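Local coordinates for protein spectinomycin phosphotransferase (Legionella pneumophila, PDB 3I1A) that probably inactivates the antibiotic spectinomycin by transferring a phosphate from a nucleoside triphosphate to it, through a protein-kinase-like fold, at residues K311-K314 / E315-D318; Q4-Q7 / A8-I12; K116-K119 / Q120-K123. All blocks are in the same frame, centred on the assembly; numbering follows the deposited sequence. Where two conformers were deposited one is given.

Interaction 1 (K311-K314 / E315-D318); sequences KYFK and EMFD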
loop_
_atom_site.group_PDB
_atom_site.type_symbol
_atom_site.label_atom_id
_atom_site.label_comp_id
_atom_site.label_asym_id
_atom_site.label_seq_id
_atom_site.Cartn_x
_atom_site.Cartn_y
_atom_site.Cartn_z
ATOM N N LYS A 311 -16.804 -9.508 -4.158
ATOM C CA LYS A 311 -17.306 -8.161 -4.343
ATOM C C LYS A 311 -16.168 -7.254 -4.823
ATOM O O LYS A 311 -16.351 -6.442 -5.739
ATOM C CB LYS A 311 -17.915 -7.652 -3.019
ATOM C CG LYS A 311 -19.163 -8.453 -2.629
ATOM C CD LYS A 311 -19.926 -7.830 -1.465
ATOM C CE LYS A 311 -21.177 -8.645 -1.143
ATOM N NZ LYS A 311 -22.016 -7.975 -0.093
ATOM N N TYR A 312 -14.991 -7.409 -4.223
ATOM C CA TYR A 312 -13.841 -6.594 -4.618
ATOM C C TYR A 312 -13.496 -6.869 -6.077
ATOM O O TYR A 312 -13.302 -5.947 -6.875
ATOM C CB TYR A 312 -12.623 -6.900 -3.758
ATOM C CG TYR A 312 -11.424 -6.071 -4.169
ATOM C CD1 TYR A 312 -11.458 -4.673 -4.103
ATOM C CD2 TYR A 312 -10.267 -6.677 -4.651
ATOM C CE1 TYR A 312 -10.358 -3.905 -4.513
ATOM C CE2 TYR A 312 -9.167 -5.921 -5.060
ATOM C CZ TYR A 312 -9.218 -4.542 -4.986
ATOM O OH TYR A 312 -8.112 -3.801 -5.357
ATOM N N PHE A 313 -13.416 -8.148 -6.410
ATOM C CA PHE A 313 -13.112 -8.565 -7.773
ATOM C C PHE A 313 -14.112 -7.946 -8.764
ATOM O O PHE A 313 -13.723 -7.411 -9.812
ATOM C CB PHE A 313 -13.155 -10.099 -7.840
ATOM C CG PHE A 313 -12.611 -10.671 -9.123
ATOM C CD1 PHE A 313 -11.384 -11.341 -9.142
ATOM C CD2 PHE A 313 -13.326 -10.543 -10.305
ATOM C CE1 PHE A 313 -10.884 -11.872 -10.339
ATOM C CE2 PHE A 313 -12.830 -11.074 -11.508
ATOM C CZ PHE A 313 -11.617 -11.732 -11.520
ATOM N N LYS A 314 -15.406 -7.990 -8.441
ATOM C CA LYS A 314 -16.381 -7.442 -9.386
ATOM C C LYS A 314 -16.359 -5.935 -9.530
ATOM O O LYS A 314 -16.577 -5.399 -10.627
ATOM C CB LYS A 314 -17.792 -7.904 -9.018
ATOM C CG LYS A 314 -17.952 -9.401 -9.246
ATOM C CD LYS A 314 -19.393 -9.874 -9.129
ATOM C CE LYS A 314 -19.880 -9.884 -7.696
ATOM N NZ LYS A 314 -21.271 -10.449 -7.645
ATOM N N GLU A 315 -16.106 -5.251 -8.417
ATOM C CA GLU A 315 -16.063 -3.805 -8.429
ATOM C C GLU A 315 -15.022 -3.273 -9.394
ATOM O O GLU A 315 -15.184 -2.170 -9.921
ATOM C CB GLU A 315 -15.770 -3.278 -7.033
ATOM C CG GLU A 315 -16.959 -3.368 -6.109
ATOM C CD GLU A 315 -16.680 -2.721 -4.775
ATOM O OE1 GLU A 315 -17.656 -2.380 -4.081
ATOM O OE2 GLU A 315 -15.485 -2.558 -4.430
ATOM N N MET A 316 -13.950 -4.037 -9.616
ATOM C CA MET A 316 -12.895 -3.576 -10.536
ATOM C C MET A 316 -13.436 -3.336 -11.931
ATOM O O MET A 316 -12.871 -2.552 -12.711
ATOM C CB MET A 316 -11.754 -4.602 -10.623
ATOM C CG MET A 316 -11.100 -4.895 -9.275
ATOM S SD MET A 316 -9.619 -5.939 -9.337
ATOM C CE MET A 316 -10.153 -7.309 -10.453
ATOM N N PHE A 317 -14.527 -4.027 -12.257
ATOM C CA PHE A 317 -15.144 -3.907 -13.579
ATOM C C PHE A 317 -16.303 -2.913 -13.660
ATOM O O PHE A 317 -16.961 -2.802 -14.703
ATOM C CB PHE A 317 -15.604 -5.299 -14.059
ATOM C CG PHE A 317 -14.484 -6.287 -14.183
ATOM C CD1 PHE A 317 -14.008 -6.968 -13.057
ATOM C CD2 PHE A 317 -13.845 -6.496 -15.417
ATOM C CE1 PHE A 317 -12.920 -7.837 -13.151
ATOM C CE2 PHE A 317 -12.748 -7.364 -15.521
ATOM C CZ PHE A 317 -12.281 -8.035 -14.393
ATOM N N ASP A 318 -16.556 -2.187 -12.577
ATOM C CA ASP A 318 -17.652 -1.210 -12.586
ATOM C C ASP A 318 -17.326 0.055 -13.388
ATOM O O ASP A 318 -16.170 0.346 -13.687
ATOM C CB ASP A 318 -18.029 -0.801 -11.160
ATOM C CG ASP A 318 -18.876 -1.850 -10.441
ATOM O OD1 ASP A 318 -19.521 -2.674 -11.112
ATOM O OD2 ASP A 318 -18.916 -1.822 -9.193
HETATM O O HOH W 1 -18.929 -5.179 -11.916
#
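The rings of F313 and F317, one turn apart, lie near parallel (planes at 25°) but so strongly offset that they overlap little; CE2 of F313 meets CE1 of F317 at 3.6 Å. F313 has its CG anti to the backbone N (chi1 -169°), which swings the ring to the carbonyl side of the residue, within reach of F317. The F317 ring presents its edge to two backbone carbonyls, with CD1 at 3.3 Å from the O of F313. M316 makes a Met-aromatic contact, its SD standing obliquely 4.8 Å from the centroid of the Y312 ring, while its CE lies over one face of the F313 ring. Helix 303-315 ends here, in a type I beta turn over 315-318. The hydroxyl of Y312 bonds to D288 of helix 274-297, whereas F313 meets F174 and F317 meets F177, both edge-to-face.

E315 N keeps the i to i+4 pattern to K311 O (2.9 Å), M316 N makes weak bonds to the O atoms of Y312 and F313 (both 3.4 Å), and F317 N reaches K314 O at 3.0 Å. Water 1 donates to that same K314 O and to OD1 of D318, each at 2.7 Å.

Interaction 2 (Q4-Q7 / A8-I12); sequences QPIQ and AQQLI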
loop_
_atom_site.group_PDB
_atom_site.type_symbol
_atom_site.label_atom_id
_atom_site.label_comp_id
_atom_site.label_asym_id
_atom_site.label_seq_id
_atom_site.Cartn_x
_atom_site.Cartn_y
_atom_site.Cartn_z
ATOM N N GLN A 4 2.273 -12.918 22.136
ATOM C CA GLN A 4 2.846 -11.623 22.485
ATOM C C GLN A 4 4.179 -11.765 23.216
ATOM O O GLN A 4 4.334 -12.623 24.092
ATOM C CB GLN A 4 1.858 -10.854 23.354
ATOM C CG GLN A 4 0.448 -10.884 22.812
ATOM C CD GLN A 4 -0.533 -10.114 23.670
ATOM O OE1 GLN A 4 -1.735 -10.359 23.621
ATOM N NE2 GLN A 4 -0.028 -9.173 24.451
ATOM N N PRO A 5 5.167 -10.930 22.855
ATOM C CA PRO A 5 6.491 -10.968 23.486
ATOM C C PRO A 5 6.486 -10.502 24.945
ATOM O O PRO A 5 7.384 -10.846 25.720
ATOM C CB PRO A 5 7.331 -10.058 22.589
ATOM C CG PRO A 5 6.327 -9.090 22.043
ATOM C CD PRO A 5 5.140 -9.971 21.735
ATOM N N ILE A 6 5.474 -9.717 25.305
ATOM C CA ILE A 6 5.325 -9.189 26.659
ATOM C C ILE A 6 3.854 -9.077 27.041
ATOM O O ILE A 6 2.973 -9.186 26.190
ATOM C CB ILE A 6 5.913 -7.777 26.775
ATOM C CG1 ILE A 6 5.141 -6.833 25.845
ATOM C CG2 ILE A 6 7.397 -7.803 26.426
ATOM C CD1 ILE A 6 5.611 -5.416 25.877
ATOM N N GLN A 7 3.599 -8.874 28.332
ATOM C CA GLN A 7 2.248 -8.680 28.842
ATOM C C GLN A 7 2.058 -7.159 28.730
ATOM O O GLN A 7 2.985 -6.400 28.999
ATOM C CB GLN A 7 2.157 -9.128 30.302
ATOM C CG GLN A 7 0.746 -9.452 30.758
ATOM C CD GLN A 7 -0.148 -8.244 30.783
ATOM O OE1 GLN A 7 -1.194 -8.209 30.125
ATOM N NE2 GLN A 7 0.250 -7.242 31.550
ATOM N N ALA A 8 0.864 -6.721 28.346
ATOM C CA ALA A 8 0.608 -5.292 28.150
ATOM C C ALA A 8 1.152 -4.350 29.229
ATOM O O ALA A 8 1.663 -3.268 28.925
ATOM C CB ALA A 8 -0.891 -5.057 27.962
ATOM N N GLN A 9 1.041 -4.753 30.489
ATOM C CA GLN A 9 1.520 -3.921 31.581
ATOM C C GLN A 9 3.037 -3.770 31.613
ATOM O O GLN A 9 3.568 -2.875 32.264
ATOM C CB GLN A 9 0.980 -4.458 32.906
ATOM C CG GLN A 9 -0.537 -4.529 32.903
ATOM C CD GLN A 9 -1.170 -3.239 32.408
ATOM O OE1 GLN A 9 -2.324 -3.222 31.984
ATOM N NE2 GLN A 9 -0.416 -2.148 32.466
ATOM N N GLN A 10 3.743 -4.636 30.894
ATOM C CA GLN A 10 5.194 -4.527 30.825
ATOM C C GLN A 10 5.533 -3.304 29.976
ATOM O O GLN A 10 6.649 -2.809 30.016
ATOM C CB GLN A 10 5.812 -5.792 30.219
ATOM C CG GLN A 10 6.066 -6.866 31.261
ATOM C CD GLN A 10 6.642 -8.136 30.679
ATOM O OE1 GLN A 10 5.914 -8.949 30.096
ATOM N NE2 GLN A 10 7.947 -8.325 30.841
ATOM N N LEU A 11 4.560 -2.825 29.205
ATOM C CA LEU A 11 4.781 -1.638 28.375
ATOM C C LEU A 11 4.938 -0.402 29.207
ATOM O O LEU A 11 5.569 0.571 28.775
ATOM C CB LEU A 11 3.620 -1.400 27.399
ATOM C CG LEU A 11 3.740 -2.052 26.028
ATOM C CD1 LEU A 11 2.505 -1.693 25.244
ATOM C CD2 LEU A 11 4.989 -1.559 25.281
ATOM N N ILE A 12 4.339 -0.406 30.389
ATOM C CA ILE A 12 4.454 0.754 31.239
ATOM C C ILE A 12 5.920 0.953 31.528
ATOM O O ILE A 12 6.447 2.036 31.287
ATOM C CB ILE A 12 3.678 0.604 32.556
ATOM C CG1 ILE A 12 2.178 0.514 32.258
ATOM C CG2 ILE A 12 3.966 1.796 33.467
ATOM C CD1 ILE A 12 1.330 0.272 33.488
HETATM O O HOH W 2 -1.037 -8.355 26.924
#
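Q7 and Q10 grip each other through two reciprocal hydrogen bonds. The backbone N of Q7 donates to OE1 of Q10 at 2.9 Å in an almost straight bond (N-H...O 174°), and the backbone N of Q10 returns a bond of 2.7 Å to the carbonyl O of Q7. The second bond closes a type I beta turn from Q7 to Q10, through which the N-terminal segment leads into helix 10-19. Q10 can reach back because its chain runs extended beyond CG (chi2 178°), bringing the amide oxygen to the N-H of Q7, which it meets tilted 24° from the carbonyl plane. The carbonyl of Q7 is used differently: the N of Q10 sits above its plane.

A second polar link runs through water 2, which accepts from NE2 of Q4 and from the backbone N of A8. It thus supplies an acceptor for an N-H at the start of the turn and ties the Q4 amide to it.

Packing flanks these bonds. I6 crosses the Q10 side chain obliquely, with the Q10 amide oxygen beside the CA and CB of I6. On the inner side, I6 and L11 are buried against the antiparallel sheet: I6 rests on L53 and F95, L11 on I51 and Y40, and A8 also touches Y40. The two aliphatic chains cross at about a right angle. CD1 of I6 touches both CG and CD2 of L11, at 3.9 Å and 4.0 Å.

Interaction 3 (K116-K119 / Q120-K123); sequences KQWK and QLGK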
loop_
_atom_site.group_PDB
_atom_site.type_symbol
_atom_site.label_atom_id
_atom_site.label_comp_id
_atom_site.label_asym_id
_atom_site.label_seq_id
_atom_site.Cartn_x
_atom_site.Cartn_y
_atom_site.Cartn_z
ATOM N N LYS A 116 -6.273 22.038 -2.618
ATOM C CA LYS A 116 -5.038 22.363 -1.915
ATOM C C LYS A 116 -4.306 21.082 -1.500
ATOM O O LYS A 116 -3.074 20.958 -1.666
ATOM C CB LYS A 116 -5.369 23.231 -0.705
ATOM C CG LYS A 116 -4.171 23.708 0.077
ATOM C CD LYS A 116 -4.605 24.734 1.114
ATOM C CE LYS A 116 -3.417 25.364 1.805
ATOM N NZ LYS A 116 -3.897 26.297 2.852
ATOM N N GLN A 117 -5.061 20.106 -1.000
ATOM C CA GLN A 117 -4.469 18.830 -0.598
ATOM C C GLN A 117 -3.963 18.021 -1.797
ATOM O O GLN A 117 -2.995 17.283 -1.677
ATOM C CB GLN A 117 -5.479 18.030 0.240
ATOM C CG GLN A 117 -5.795 18.735 1.551
ATOM C CD GLN A 117 -7.026 18.197 2.283
ATOM O OE1 GLN A 117 -7.910 17.603 1.685
ATOM N NE2 GLN A 117 -7.088 18.447 3.581
ATOM N N TRP A 118 -4.608 18.146 -2.948
ATOM C CA TRP A 118 -4.145 17.419 -4.123
ATOM C C TRP A 118 -2.784 17.995 -4.513
ATOM O O TRP A 118 -1.878 17.253 -4.853
ATOM C CB TRP A 118 -5.100 17.566 -5.295
ATOM C CG TRP A 118 -6.188 16.550 -5.272
ATOM C CD1 TRP A 118 -7.506 16.761 -4.993
ATOM C CD2 TRP A 118 -6.056 15.151 -5.564
ATOM N NE1 TRP A 118 -8.209 15.576 -5.102
ATOM C CE2 TRP A 118 -7.344 14.575 -5.447
ATOM C CE3 TRP A 118 -4.981 14.331 -5.919
ATOM C CZ2 TRP A 118 -7.582 13.211 -5.670
ATOM C CZ3 TRP A 118 -5.218 12.968 -6.145
ATOM C CH2 TRP A 118 -6.509 12.426 -6.019
ATOM N N LYS A 119 -2.661 19.316 -4.445
ATOM C CA LYS A 119 -1.396 19.959 -4.768
ATOM C C LYS A 119 -0.301 19.527 -3.798
ATOM O O LYS A 119 0.825 19.222 -4.222
ATOM C CB LYS A 119 -1.546 21.485 -4.752
ATOM C CG LYS A 119 -2.365 22.001 -5.920
ATOM C CD LYS A 119 -2.520 23.534 -5.921
ATOM C CE LYS A 119 -3.462 23.963 -7.065
ATOM N NZ LYS A 119 -3.865 25.394 -7.017
ATOM N N GLN A 120 -0.634 19.486 -2.503
ATOM C CA GLN A 120 0.310 19.084 -1.459
ATOM C C GLN A 120 0.742 17.627 -1.699
ATOM O O GLN A 120 1.915 17.283 -1.519
ATOM C CB GLN A 120 -0.344 19.211 -0.081
ATOM C CG GLN A 120 0.546 18.739 1.058
ATOM C CD GLN A 120 -0.110 18.838 2.424
ATOM O OE1 GLN A 120 -1.353 18.816 2.554
ATOM N NE2 GLN A 120 0.725 18.917 3.470
ATOM N N LEU A 121 -0.200 16.776 -2.120
ATOM C CA LEU A 121 0.147 15.378 -2.377
ATOM C C LEU A 121 1.141 15.315 -3.543
ATOM O O LEU A 121 2.105 14.531 -3.517
ATOM C CB LEU A 121 -1.106 14.542 -2.686
ATOM C CG LEU A 121 -0.866 13.088 -3.131
ATOM C CD1 LEU A 121 -0.215 12.289 -1.986
ATOM C CD2 LEU A 121 -2.192 12.443 -3.529
ATOM N N GLY A 122 0.904 16.132 -4.570
ATOM C CA GLY A 122 1.822 16.166 -5.699
ATOM C C GLY A 122 3.199 16.649 -5.248
ATOM O O GLY A 122 4.230 16.100 -5.654
ATOM N N LYS A 123 3.232 17.703 -4.434
ATOM C CA LYS A 123 4.510 18.227 -3.923
ATOM C C LYS A 123 5.287 17.167 -3.107
ATOM O O LYS A 123 6.488 16.983 -3.284
ATOM C CB LYS A 123 4.239 19.453 -3.047
ATOM C CG LYS A 123 5.447 20.092 -2.340
ATOM C CD LYS A 123 4.971 21.237 -1.413
ATOM C CE LYS A 123 3.706 20.859 -0.593
ATOM N NZ LYS A 123 3.266 21.794 0.539
#
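W118 lies side by side with L121, the two side chains pointing the same way, and the six-membered part of the indole takes the contact. CD2 of L121 is 4.0 Å from CZ3 and 4.1 Å from CE3 of W118, approaching obliquely. In L121, CG stands anti to the backbone N (chi1 173°), and CD2, the branch anti to CA, reaches the indole. Both residues are buried: W118 also meets the ring of W254, with planes at about 60°, and Y262 of helix 257-267, while L121 reaches F263 of that helix and I226 and I228 of strand 226-228.

The backbone beneath is regular. The N atoms of Q120, L121, G122 and K123 donate to the O atoms of K116, Q117, W118 and K119 in four successive i to i+4 bonds of 2.9 to 3.0 Å, all with N-H...O angles above 150°. Side-chain CB atoms sit close to these carbonyls, as with L121 CB at 3.5 Å from Q117 O.

Polar ends leave this stretch for other parts of the protein. Q120 runs extended, and its amide bonds to S225, E76 and the backbone N of I226; Q117 bonds to the carbonyl of E224, and K119 forms a salt bridge with E265. One helix is thereby joined through its apolar and polar faces to helix 257-267 and to the hairpin 218-220/226-228. Following the nucleotide-binding residues P101, I103 and N107 in the chain, such a helix is consistent with the C-terminal lobe of a protein-kinase-like fold.

Overall arrangement
The three contacts are local and do not touch, the nearest atoms of any two being at least about 16 Å apart. Interaction 3 lies within one regular helix, whereas interactions 1 and 2 mark where a helix ends and where one begins, both through type I turns. Their chemistry follows: interaction 3 keeps a full i to i+4 ladder and sends its amides and a lysine outward to loop and helix partners, interaction 1 relies on aromatic and sulfur contacts within one helix end, and interaction 2 on a glutamine reaching back. All three are partly buried; interaction 2 packs on the five-stranded antiparallel sheet, interaction 1 among helices 169-180, 182-198, 274-297 and 322-329.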